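Local structure of IPT/TIG domain-containing protein BACOVA_02650 (Bacteroides ovatus, 5E7G) at residues 376-381 and 423-428; 294-299 and 336-341; 284-289 and 451-456. The protein binds polysaccharide at the cell surface and probably captures xyloglucan before its transport into the periplasm for degradation. All coordinates share one frame; numbering follows the deposited sequence.

Contact 1: 376-381 and 423-428; sequences AMCENF and LNRNST. With XYS (alpha-D-xylopyranose), chain B; SO4 (sulfate ion), chain D.
Arg425 lays its guanidinium across the end of the Asn380 side chain, two nitrogen-bearing groups meeting as donors: ND2 of Asn380 stands 3.3 Å from NH2 of Arg425, over one face of the guanidinium, with the two planes 34° apart. The charge of Arg425 is met by Asp416, in a salt bridge through NH1, and weakly at NH2 by O1 of a sulfate ion, probably taken from the crystallisation liquor. A bend at chi3 (81°) turns the arginine so that NE faces a water; this water accepts from NE of Arg425 at 3.0 Å and donates to O of Cys378 at 2.7 Å, bridging the segments. Cys378 packs against Arg425 and Ser427, its CB 4.0 Å from CD of Arg425 and 4.0 Å from CB of Ser427. The cysteine sits in a type I' turn from Met377 to Asn380, closed by the bond from Asn380 N to Met377 O. Beyond the turn, Phe381, which with Glu379 belongs to the glycan pocket, turns one ring face to the bound xylose, C2 lying 3.9 Å from the ring plane over its centre. The turn leaves strand 372-377, and residues 423-428 lead from helix 419-423 into strand 429-436, whose His429 pairs with Cys378 through the backbone, while Phe422 of the helix packs on Met377 and Cys378.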
loop_
_atom_site.group_PDB
_atom_site.type_symbol
_atom_site.label_atom_id
_atom_site.label_comp_id
_atom_site.label_asym_id
_atom_site.label_seq_id
_atom_site.Cartn_x
_atom_site.Cartn_y
_atom_site.Cartn_z
ATOM N N ALA A 376 -2.524 -9.304 35.441
ATOM C CA ALA A 376 -1.803 -8.518 36.440
ATOM C C ALA A 376 -0.332 -8.921 36.525
ATOM O O ALA A 376 0.005 -10.097 36.352
ATOM C CB ALA A 376 -2.468 -8.675 37.802
ATOM N N MET A 377 0.531 -7.943 36.792
ATOM C CA MET A 377 1.962 -8.181 36.971
ATOM C C MET A 377 2.504 -7.557 38.264
ATOM O O MET A 377 2.070 -6.476 38.669
ATOM C CB MET A 377 2.739 -7.625 35.782
ATOM C CG MET A 377 2.557 -8.406 34.501
ATOM S SD MET A 377 3.380 -7.626 33.102
ATOM C CE MET A 377 2.962 -8.804 31.800
ATOM N N CYS A 378 3.448 -8.249 38.900
ATOM C CA CYS A 378 4.218 -7.705 40.025
ATOM C C CYS A 378 3.351 -7.324 41.230
ATOM O O CYS A 378 3.686 -6.406 41.983
ATOM C CB CYS A 378 5.020 -6.485 39.564
ATOM S SG CYS A 378 6.273 -6.862 38.328
ATOM N N GLU A 379 2.227 -8.016 41.386
ATOM C CA GLU A 379 1.328 -7.803 42.517
ATOM C C GLU A 379 0.731 -6.392 42.530
ATOM O O GLU A 379 0.082 -6.005 43.500
ATOM C CB GLU A 379 2.059 -8.067 43.840
ATOM C CG GLU A 379 2.463 -9.526 44.050
ATOM C CD GLU A 379 1.380 -10.356 44.732
ATOM O OE1 GLU A 379 0.398 -9.770 45.234
ATOM O OE2 GLU A 379 1.513 -11.601 44.774
ATOM N N ASN A 380 0.949 -5.624 41.466
ATOM C CA ASN A 380 0.314 -4.323 41.343
ATOM C C ASN A 380 -1.067 -4.419 40.702
ATOM O O ASN A 380 -1.244 -4.082 39.530
ATOM C CB ASN A 380 1.196 -3.370 40.540
ATOM C CG ASN A 380 0.707 -1.938 40.613
ATOM O OD1 ASN A 380 -0.423 -1.678 41.024
ATOM N ND2 ASN A 380 1.555 -0.999 40.216
ATOM N N PHE A 381 -2.052 -4.843 41.484
ATOM C CA PHE A 381 -3.398 -5.026 40.962
ATOM C C PHE A 381 -4.090 -3.705 40.631
ATOM O O PHE A 381 -5.044 -3.684 39.851
ATOM C CB PHE A 381 -4.217 -5.838 41.956
ATOM C CG PHE A 381 -3.675 -7.225 42.172
ATOM C CD1 PHE A 381 -3.975 -8.252 41.279
ATOM C CD2 PHE A 381 -2.843 -7.498 43.247
ATOM C CE1 PHE A 381 -3.470 -9.537 41.467
ATOM C CE2 PHE A 381 -2.335 -8.774 43.444
ATOM C CZ PHE A 381 -2.653 -9.799 42.544
ATOM N N LEU A 423 11.181 -3.358 36.368
ATOM C CA LEU A 423 12.072 -4.401 36.854
ATOM C C LEU A 423 12.457 -4.181 38.313
ATOM O O LEU A 423 12.668 -5.139 39.063
ATOM C CB LEU A 423 13.333 -4.471 35.979
ATOM C CG LEU A 423 13.142 -4.983 34.544
ATOM C CD1 LEU A 423 14.445 -4.886 33.748
ATOM C CD2 LEU A 423 12.603 -6.414 34.517
ATOM N N ASN A 424 12.539 -2.919 38.725
ATOM C CA ASN A 424 12.934 -2.593 40.094
ATOM C C ASN A 424 11.931 -3.052 41.142
ATOM O O ASN A 424 12.243 -3.060 42.330
ATOM C CB ASN A 424 13.162 -1.093 40.238
ATOM C CG ASN A 424 14.478 -0.644 39.629
ATOM O OD1 ASN A 424 15.361 -1.460 39.349
ATOM N ND2 ASN A 424 14.621 0.660 39.429
ATOM N N ARG A 425 10.739 -3.454 40.716
ATOM C CA ARG A 425 9.757 -3.986 41.657
ATOM C C ARG A 425 10.205 -5.363 42.169
ATOM O O ARG A 425 9.703 -5.853 43.181
ATOM C CB ARG A 425 8.374 -4.056 40.999
ATOM C CG ARG A 425 7.945 -2.732 40.363
ATOM C CD ARG A 425 6.516 -2.775 39.849
ATOM N NE ARG A 425 5.573 -2.549 40.936
ATOM C CZ ARG A 425 4.936 -1.409 41.176
ATOM N NH1 ARG A 425 5.100 -0.348 40.394
ATOM N NH2 ARG A 425 4.111 -1.337 42.203
ATOM N N ASN A 426 11.171 -5.962 41.470
ATOM C CA ASN A 426 11.708 -7.284 41.810
ATOM C C ASN A 426 10.626 -8.302 42.169
ATOM O O ASN A 426 10.740 -9.018 43.161
ATOM C CB ASN A 426 12.709 -7.165 42.954
ATOM C CG ASN A 426 14.001 -6.515 42.527
ATOM O OD1 ASN A 426 14.232 -5.329 42.771
ATOM N ND2 ASN A 426 14.851 -7.290 41.882
ATOM N N SER A 427 9.575 -8.341 41.360
ATOM C CA SER A 427 8.536 -9.361 41.472
ATOM C C SER A 427 8.340 -10.034 40.120
ATOM O O SER A 427 8.253 -9.357 39.093
ATOM C CB SER A 427 7.223 -8.749 41.940
ATOM O OG SER A 427 6.231 -9.745 42.106
ATOM N N THR A 428 8.271 -11.361 40.122
ATOM C CA THR A 428 8.092 -12.117 38.883
ATOM C C THR A 428 6.635 -12.520 38.676
ATOM O O THR A 428 6.329 -13.305 37.779
ATOM C CB THR A 428 8.959 -13.381 38.869
ATOM O OG1 THR A 428 8.686 -14.160 40.040
ATOM C CG2 THR A 428 10.431 -13.017 38.818
HETATM C C1 XYS B . -6.206 -10.832 44.635
HETATM C C2 XYS B . -6.264 -9.330 44.554
HETATM C C3 XYS B . -7.285 -8.918 43.550
HETATM C C4 XYS B . -7.199 -9.657 42.249
HETATM C C5 XYS B . -6.832 -11.144 42.333
HETATM O O2 XYS B . -6.603 -8.795 45.848
HETATM O O3 XYS B . -7.140 -7.495 43.266
HETATM O O4 XYS B . -8.475 -9.552 41.601
HETATM O O5 XYS B . -5.808 -11.441 43.350
HETATM S S SO4 D . 3.584 1.661 43.573
HETATM O O1 SO4 D . 3.381 0.367 44.216
HETATM O O2 SO4 D . 2.830 1.691 42.323
HETATM O O3 SO4 D . 3.068 2.733 44.410
HETATM O O4 SO4 D . 5.013 1.890 43.352
HETATM O O HOH W 1 5.215 -4.563 43.177
#

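Contact 2: 294-299 and 336-341; sequences SHVWGD and YSNAQW. With BGC (beta-D-glucopyranose), chain C; BGC (beta-D-glucopyranose), chain E.
Trp297 and Tyr336 meet where a classic beta bulge interrupts an antiparallel strand pair at the margin of the five-stranded sheet that carries the xyloglucan-binding platform. The backbone bonds define the irregularity. Ser294 and Asn338 form a hydrogen-bonded pair and His295 and Ser337 a non-hydrogen-bonded one; then Val296 and Trp297 both face Tyr336, whose O accepts from Val296 N at 2.9 Å and, weakly, from Trp297 N. Tyr336 N returns a bond to Trp297 O, and the extra residue in strand 294-297 shifts the register by one.

Aromatic contacts come next. The indole's five-membered ring and the tyrosine ring form an offset stack with planes at 22° and centroids 4.5 Å apart. Tyr336 CB adds a CH-pi contact, 3.5 Å from the centroid of that Trp297 ring. With chi1 at 63°, CG of Trp297 sits between its backbone N and carbonyl carbon, which stands the indole over Tyr336 and presents its other face to two glucose units of the ligand. The tyrosine also stacks on His429, and its OH is hydrogen-bonded to Glu379, which probably helps position the sugar-binding tryptophan.

Apolar and polar side chains mix at the remaining edge. Val296 CB lies 4.3 Å from Tyr336 CD1, and Asn338, whose OD1 lies so close to Thr428 OG1 that a bond there is doubtful, turns its amide nitrogen to the valine, ND2 coming within 3.4 Å of Val296 CG2.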
loop_
_atom_site.group_PDB
_atom_site.type_symbol
_atom_site.label_atom_id
_atom_site.label_comp_id
_atom_site.label_asym_id
_atom_site.label_seq_id
_atom_site.Cartn_x
_atom_site.Cartn_y
_atom_site.Cartn_z
ATOM N N SER A 294 6.934 -20.194 35.061
ATOM C CA SER A 294 6.295 -21.347 35.688
ATOM C C SER A 294 5.000 -21.022 36.427
ATOM O O SER A 294 4.882 -19.990 37.087
ATOM C CB SER A 294 7.265 -22.003 36.665
ATOM O OG SER A 294 6.595 -23.000 37.414
ATOM N N HIS A 295 4.030 -21.922 36.314
ATOM C CA HIS A 295 2.799 -21.839 37.087
ATOM C C HIS A 295 3.087 -22.188 38.547
ATOM O O HIS A 295 3.884 -23.082 38.825
ATOM C CB HIS A 295 1.747 -22.776 36.498
ATOM C CG HIS A 295 0.532 -22.968 37.358
ATOM N ND1 HIS A 295 -0.584 -22.163 37.263
ATOM C CD2 HIS A 295 0.248 -23.893 38.306
ATOM C CE1 HIS A 295 -1.498 -22.578 38.122
ATOM N NE2 HIS A 295 -1.018 -23.625 38.769
ATOM N N VAL A 296 2.455 -21.473 39.474
ATOM C CA VAL A 296 2.623 -21.745 40.900
ATOM C C VAL A 296 1.360 -22.364 41.491
ATOM O O VAL A 296 1.406 -23.452 42.062
ATOM C CB VAL A 296 2.972 -20.465 41.691
ATOM C CG1 VAL A 296 3.119 -20.787 43.165
ATOM C CG2 VAL A 296 4.259 -19.825 41.158
ATOM N N TRP A 297 0.238 -21.664 41.355
ATOM C CA TRP A 297 -1.023 -22.120 41.926
ATOM C C TRP A 297 -2.204 -21.540 41.163
ATOM O O TRP A 297 -2.041 -20.629 40.348
ATOM C CB TRP A 297 -1.115 -21.724 43.405
ATOM C CG TRP A 297 -1.118 -20.224 43.643
ATOM C CD1 TRP A 297 -0.030 -19.417 43.853
ATOM C CD2 TRP A 297 -2.265 -19.364 43.697
ATOM N NE1 TRP A 297 -0.432 -18.114 44.035
ATOM C CE2 TRP A 297 -1.799 -18.057 43.943
ATOM C CE3 TRP A 297 -3.641 -19.575 43.562
ATOM C CZ2 TRP A 297 -2.654 -16.970 44.049
ATOM C CZ3 TRP A 297 -4.489 -18.492 43.672
ATOM C CH2 TRP A 297 -3.995 -17.207 43.912
ATOM N N GLY A 298 -3.391 -22.069 41.442
ATOM C CA GLY A 298 -4.623 -21.563 40.862
ATOM C C GLY A 298 -5.507 -22.666 40.310
ATOM O O GLY A 298 -5.022 -23.735 39.933
ATOM N N ASP A 299 -6.808 -22.394 40.266
ATOM C CA ASP A 299 -7.778 -23.322 39.706
ATOM C C ASP A 299 -7.847 -23.147 38.188
ATOM O O ASP A 299 -8.516 -22.242 37.686
ATOM C CB ASP A 299 -9.156 -23.106 40.338
ATOM C CG ASP A 299 -10.189 -24.122 39.862
ATOM O OD1 ASP A 299 -9.794 -25.212 39.397
ATOM O OD2 ASP A 299 -11.401 -23.828 39.958
ATOM N N TYR A 336 -1.824 -18.195 38.714
ATOM C CA TYR A 336 -0.807 -17.328 39.298
ATOM C C TYR A 336 0.546 -17.932 38.971
ATOM O O TYR A 336 0.877 -19.011 39.464
ATOM C CB TYR A 336 -1.001 -17.196 40.819
ATOM C CG TYR A 336 -0.062 -16.225 41.511
ATOM C CD1 TYR A 336 1.305 -16.462 41.553
ATOM C CD2 TYR A 336 -0.549 -15.083 42.145
ATOM C CE1 TYR A 336 2.166 -15.592 42.180
ATOM C CE2 TYR A 336 0.313 -14.200 42.786
ATOM C CZ TYR A 336 1.671 -14.465 42.797
ATOM O OH TYR A 336 2.551 -13.614 43.415
ATOM N N SER A 337 1.325 -17.243 38.142
ATOM C CA SER A 337 2.591 -17.786 37.662
ATOM C C SER A 337 3.775 -16.875 37.960
ATOM O O SER A 337 3.608 -15.704 38.305
ATOM C CB SER A 337 2.506 -18.048 36.153
ATOM O OG SER A 337 1.469 -18.975 35.862
ATOM N N ASN A 338 4.970 -17.445 37.844
ATOM C CA ASN A 338 6.206 -16.678 37.856
ATOM C C ASN A 338 6.734 -16.503 36.446
ATOM O O ASN A 338 7.062 -17.479 35.768
ATOM C CB ASN A 338 7.263 -17.361 38.719
ATOM C CG ASN A 338 7.130 -17.001 40.183
ATOM O OD1 ASN A 338 7.020 -15.822 40.535
ATOM N ND2 ASN A 338 7.120 -18.012 41.043
ATOM N N ALA A 339 6.812 -15.255 36.008
ATOM C CA ALA A 339 7.339 -14.939 34.692
ATOM C C ALA A 339 8.851 -14.879 34.741
ATOM O O ALA A 339 9.453 -14.822 35.816
ATOM C CB ALA A 339 6.777 -13.613 34.184
ATOM N N GLN A 340 9.456 -14.898 33.564
ATOM C CA GLN A 340 10.873 -14.656 33.414
ATOM C C GLN A 340 10.991 -13.446 32.510
ATOM O O GLN A 340 10.882 -13.570 31.294
ATOM C CB GLN A 340 11.586 -15.876 32.826
ATOM C CG GLN A 340 13.075 -15.677 32.638
ATOM C CD GLN A 340 13.777 -16.919 32.117
ATOM O OE1 GLN A 340 13.908 -17.103 30.908
ATOM N NE2 GLN A 340 14.242 -17.767 33.031
ATOM N N TRP A 341 11.166 -12.270 33.107
ATOM C CA TRP A 341 11.112 -11.034 32.346
ATOM C C TRP A 341 12.213 -11.012 31.293
ATOM O O TRP A 341 13.225 -11.697 31.418
ATOM C CB TRP A 341 11.227 -9.813 33.271
ATOM C CG TRP A 341 10.218 -9.800 34.403
ATOM C CD1 TRP A 341 10.489 -9.721 35.741
ATOM C CD2 TRP A 341 8.786 -9.874 34.289
ATOM N NE1 TRP A 341 9.321 -9.745 36.464
ATOM C CE2 TRP A 341 8.261 -9.836 35.599
ATOM C CE3 TRP A 341 7.898 -9.968 33.211
ATOM C CZ2 TRP A 341 6.889 -9.884 35.854
ATOM C CZ3 TRP A 341 6.540 -10.018 33.466
ATOM C CH2 TRP A 341 6.047 -9.980 34.773
HETATM C C2 BGC C . -1.951 -21.903 47.683
HETATM C C3 BGC C . -2.583 -20.593 47.387
HETATM C C4 BGC C . -1.846 -19.464 47.957
HETATM C C5 BGC C . -0.406 -19.494 47.577
HETATM C C6 BGC C . 0.368 -18.509 48.416
HETATM C C1 BGC C . -0.487 -21.966 47.203
HETATM O O2 BGC C . -2.680 -22.943 47.031
HETATM O O3 BGC C . -3.950 -20.598 47.928
HETATM O O4 BGC C . -2.395 -18.185 47.454
HETATM O O5 BGC C . 0.280 -20.778 47.777
HETATM O O6 BGC C . 0.078 -17.183 48.019
HETATM C C2 BGC E . -3.988 -16.324 47.640
HETATM C C3 BGC E . -5.387 -15.861 47.855
HETATM C C4 BGC E . -6.418 -16.798 47.433
HETATM C C5 BGC E . -6.128 -18.166 47.937
HETATM C C6 BGC E . -7.178 -19.136 47.453
HETATM C C1 BGC E . -3.671 -17.798 47.984
HETATM O O2 BGC E . -3.158 -15.503 48.450
HETATM O O3 BGC E . -5.595 -14.625 47.084
HETATM O O4 BGC E . -7.708 -16.351 47.993
HETATM O O5 BGC E . -4.820 -18.687 47.525
HETATM O O6 BGC E . -8.174 -19.168 48.445
#

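Contact 3: 284-289 and 451-456; sequences NVILNY and FRIVRK. With CA (calcium ion), chain F.
Phe451 and Ile286 make the tight end of this largely buried contact, whereas Arg455 and Lys456, beyond Val454, are exposed and take no part. Ile286 N gives Phe451 O an almost straight bond of 2.8 Å (178°), and Leu287 N adds a weak one there, the mark of a beta bulge between the Val285-Arg452 and Leu287-Phe451 pairs. Placed between its backbone N and carbonyl carbon (chi1 64°), Ile286 CG1 comes to 3.8 Å from Phe451 CB. The Leu287 and Phe451 side chains run alongside each other, CD2 to CD2 4.1 Å, and Tyr289 OH approaches Phe451 CE2 at 3.3 Å. Toward the C-terminal end of strand 442-455, buried Asn284 bonds Ile453 twice: its O accepts from Ile453 N, and its ND2 donates to Ile453 O at 2.8 Å, in both amide and carbonyl planes. An alanine here removes that donor and would probably leave Ile453 O without this partner and Val454 CG1 less covered. At the other end Asn288 O, 2.4 Å from calcium, joins a site completed by Asp290, Asn315, Thr317, Asp449 and water. Apolar packing thus lies between paired hydrogen bonds and a metal, which probably help fix strand 285-287.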
loop_
_atom_site.group_PDB
_atom_site.type_symbol
_atom_site.label_atom_id
_atom_site.label_comp_id
_atom_site.label_asym_id
_atom_site.label_seq_id
_atom_site.Cartn_x
_atom_site.Cartn_y
_atom_site.Cartn_z
ATOM N N ASN A 284 11.984 -12.922 23.701
ATOM C CA ASN A 284 11.041 -11.986 24.320
ATOM C C ASN A 284 9.941 -12.696 25.107
ATOM O O ASN A 284 9.067 -12.058 25.687
ATOM C CB ASN A 284 10.412 -11.087 23.257
ATOM C CG ASN A 284 11.393 -10.080 22.687
ATOM O OD1 ASN A 284 12.238 -10.422 21.857
ATOM N ND2 ASN A 284 11.278 -8.824 23.125
ATOM N N VAL A 285 9.993 -14.021 25.127
ATOM C CA VAL A 285 8.986 -14.817 25.815
ATOM C C VAL A 285 9.210 -14.741 27.315
ATOM O O VAL A 285 10.349 -14.790 27.769
ATOM C CB VAL A 285 9.026 -16.298 25.347
ATOM C CG1 VAL A 285 8.034 -17.154 26.129
ATOM C CG2 VAL A 285 8.749 -16.385 23.853
ATOM N N ILE A 286 8.122 -14.640 28.076
ATOM C CA ILE A 286 8.195 -14.551 29.536
ATOM C C ILE A 286 7.444 -15.694 30.229
ATOM O O ILE A 286 7.670 -15.955 31.411
ATOM C CB ILE A 286 7.638 -13.195 30.047
ATOM C CG1 ILE A 286 6.147 -13.058 29.714
ATOM C CG2 ILE A 286 8.429 -12.038 29.437
ATOM C CD1 ILE A 286 5.490 -11.857 30.351
ATOM N N LEU A 287 6.558 -16.369 29.499
ATOM C CA LEU A 287 5.832 -17.516 30.042
ATOM C C LEU A 287 5.275 -18.407 28.910
ATOM O O LEU A 287 4.487 -17.951 28.076
ATOM C CB LEU A 287 4.704 -17.040 30.961
ATOM C CG LEU A 287 3.888 -18.110 31.695
ATOM C CD1 LEU A 287 4.765 -18.922 32.624
ATOM C CD2 LEU A 287 2.732 -17.502 32.466
ATOM N N ASN A 288 5.697 -19.670 28.879
ATOM C CA ASN A 288 5.235 -20.605 27.851
ATOM C C ASN A 288 4.901 -21.977 28.427
ATOM O O ASN A 288 4.506 -22.878 27.694
ATOM C CB ASN A 288 6.281 -20.732 26.745
ATOM C CG ASN A 288 7.596 -21.325 27.233
ATOM O OD1 ASN A 288 7.699 -21.819 28.357
ATOM N ND2 ASN A 288 8.608 -21.290 26.374
ATOM N N TYR A 289 5.063 -22.123 29.740
ATOM C CA TYR A 289 4.753 -23.372 30.435
ATOM C C TYR A 289 5.609 -24.533 29.924
ATOM O O TYR A 289 5.276 -25.699 30.131
ATOM C CB TYR A 289 3.260 -23.700 30.296
ATOM C CG TYR A 289 2.366 -22.512 30.552
ATOM C CD1 TYR A 289 2.191 -22.013 31.834
ATOM C CD2 TYR A 289 1.701 -21.880 29.511
ATOM C CE1 TYR A 289 1.376 -20.919 32.070
ATOM C CE2 TYR A 289 0.884 -20.789 29.737
ATOM C CZ TYR A 289 0.726 -20.313 31.015
ATOM O OH TYR A 289 -0.089 -19.222 31.226
ATOM N N PHE A 451 3.218 -15.955 26.344
ATOM C CA PHE A 451 3.221 -14.575 26.787
ATOM C C PHE A 451 4.594 -13.998 26.481
ATOM O O PHE A 451 5.619 -14.616 26.771
ATOM C CB PHE A 451 2.898 -14.468 28.275
ATOM C CG PHE A 451 1.492 -14.862 28.618
ATOM C CD1 PHE A 451 0.490 -13.916 28.642
ATOM C CD2 PHE A 451 1.175 -16.182 28.909
ATOM C CE1 PHE A 451 -0.804 -14.262 28.959
ATOM C CE2 PHE A 451 -0.122 -16.543 29.233
ATOM C CZ PHE A 451 -1.119 -15.572 29.258
ATOM N N ARG A 452 4.601 -12.825 25.864
ATOM C CA ARG A 452 5.831 -12.197 25.425
ATOM C C ARG A 452 5.688 -10.676 25.455
ATOM O O ARG A 452 4.590 -10.148 25.277
ATOM C CB ARG A 452 6.201 -12.687 24.022
ATOM C CG ARG A 452 5.093 -12.514 22.985
ATOM C CD ARG A 452 5.267 -13.487 21.810
ATOM N NE ARG A 452 4.327 -13.233 20.717
ATOM C CZ ARG A 452 3.158 -13.844 20.553
ATOM N NH1 ARG A 452 2.748 -14.772 21.408
ATOM N NH2 ARG A 452 2.392 -13.531 19.516
ATOM N N ILE A 453 6.802 -9.989 25.701
ATOM C CA ILE A 453 6.842 -8.527 25.709
ATOM C C ILE A 453 7.788 -8.052 24.616
ATOM O O ILE A 453 8.965 -8.413 24.596
ATOM C CB ILE A 453 7.287 -7.957 27.091
ATOM C CG1 ILE A 453 6.225 -8.261 28.154
ATOM C CG2 ILE A 453 7.527 -6.435 27.020
ATOM C CD1 ILE A 453 6.655 -7.930 29.578
ATOM N N VAL A 454 7.258 -7.233 23.716
ATOM C CA VAL A 454 8.008 -6.762 22.564
ATOM C C VAL A 454 7.777 -5.281 22.360
ATOM O O VAL A 454 6.841 -4.702 22.906
ATOM C CB VAL A 454 7.608 -7.507 21.258
ATOM C CG1 VAL A 454 7.886 -9.005 21.378
ATOM C CG2 VAL A 454 6.138 -7.259 20.915
ATOM N N ARG A 455 8.640 -4.683 21.551
ATOM C CA ARG A 455 8.523 -3.290 21.187
ATOM C C ARG A 455 7.298 -3.053 20.311
ATOM O O ARG A 455 6.936 -3.907 19.499
ATOM C CB ARG A 455 9.780 -2.837 20.451
ATOM C CG ARG A 455 11.035 -2.793 21.320
ATOM C CD ARG A 455 11.446 -1.351 21.649
ATOM N NE ARG A 455 12.898 -1.199 21.645
ATOM C CZ ARG A 455 13.529 -0.057 21.396
ATOM N NH1 ARG A 455 12.834 1.048 21.136
ATOM N NH2 ARG A 455 14.859 -0.021 21.407
ATOM N N LYS A 456 6.663 -1.895 20.482
ATOM C CA LYS A 456 5.541 -1.508 19.635
ATOM C C LYS A 456 6.033 -1.258 18.222
ATOM O O LYS A 456 7.119 -0.701 18.037
ATOM C CB LYS A 456 4.847 -0.257 20.169
ATOM C CG LYS A 456 4.044 -0.481 21.440
ATOM C CD LYS A 456 3.215 0.743 21.800
ATOM C CE LYS A 456 2.243 0.442 22.936
ATOM N NZ LYS A 456 1.228 1.522 23.109
ATOM O OXT LYS A 456 5.356 -1.603 17.249
HETATM CA CA CA F . 3.666 -23.478 25.536
HETATM O O HOH W 2 5.195 -22.401 24.065
#

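How the contacts relate
Following the chain from its N terminus, residues 284-289 come first, and their pairing with 451-456 at the C terminus makes contact 3 the outermost of the three closures. Contacts 2 and 1 both fall within that long loop, in series: residues 294-299 are closed by 336-341 before 376-381 meet 423-428, and none of the closures cross. Contacts 1 and 2 reach the same five-stranded sheet on the glycan side and join where Met377 packs on Trp341. Contact 3 belongs to the seven-stranded sheet. The two sheets meet as Leu287 packs on Ser337, Gln340 N bonds to Ile286 O, and Met377 reaches Ile286.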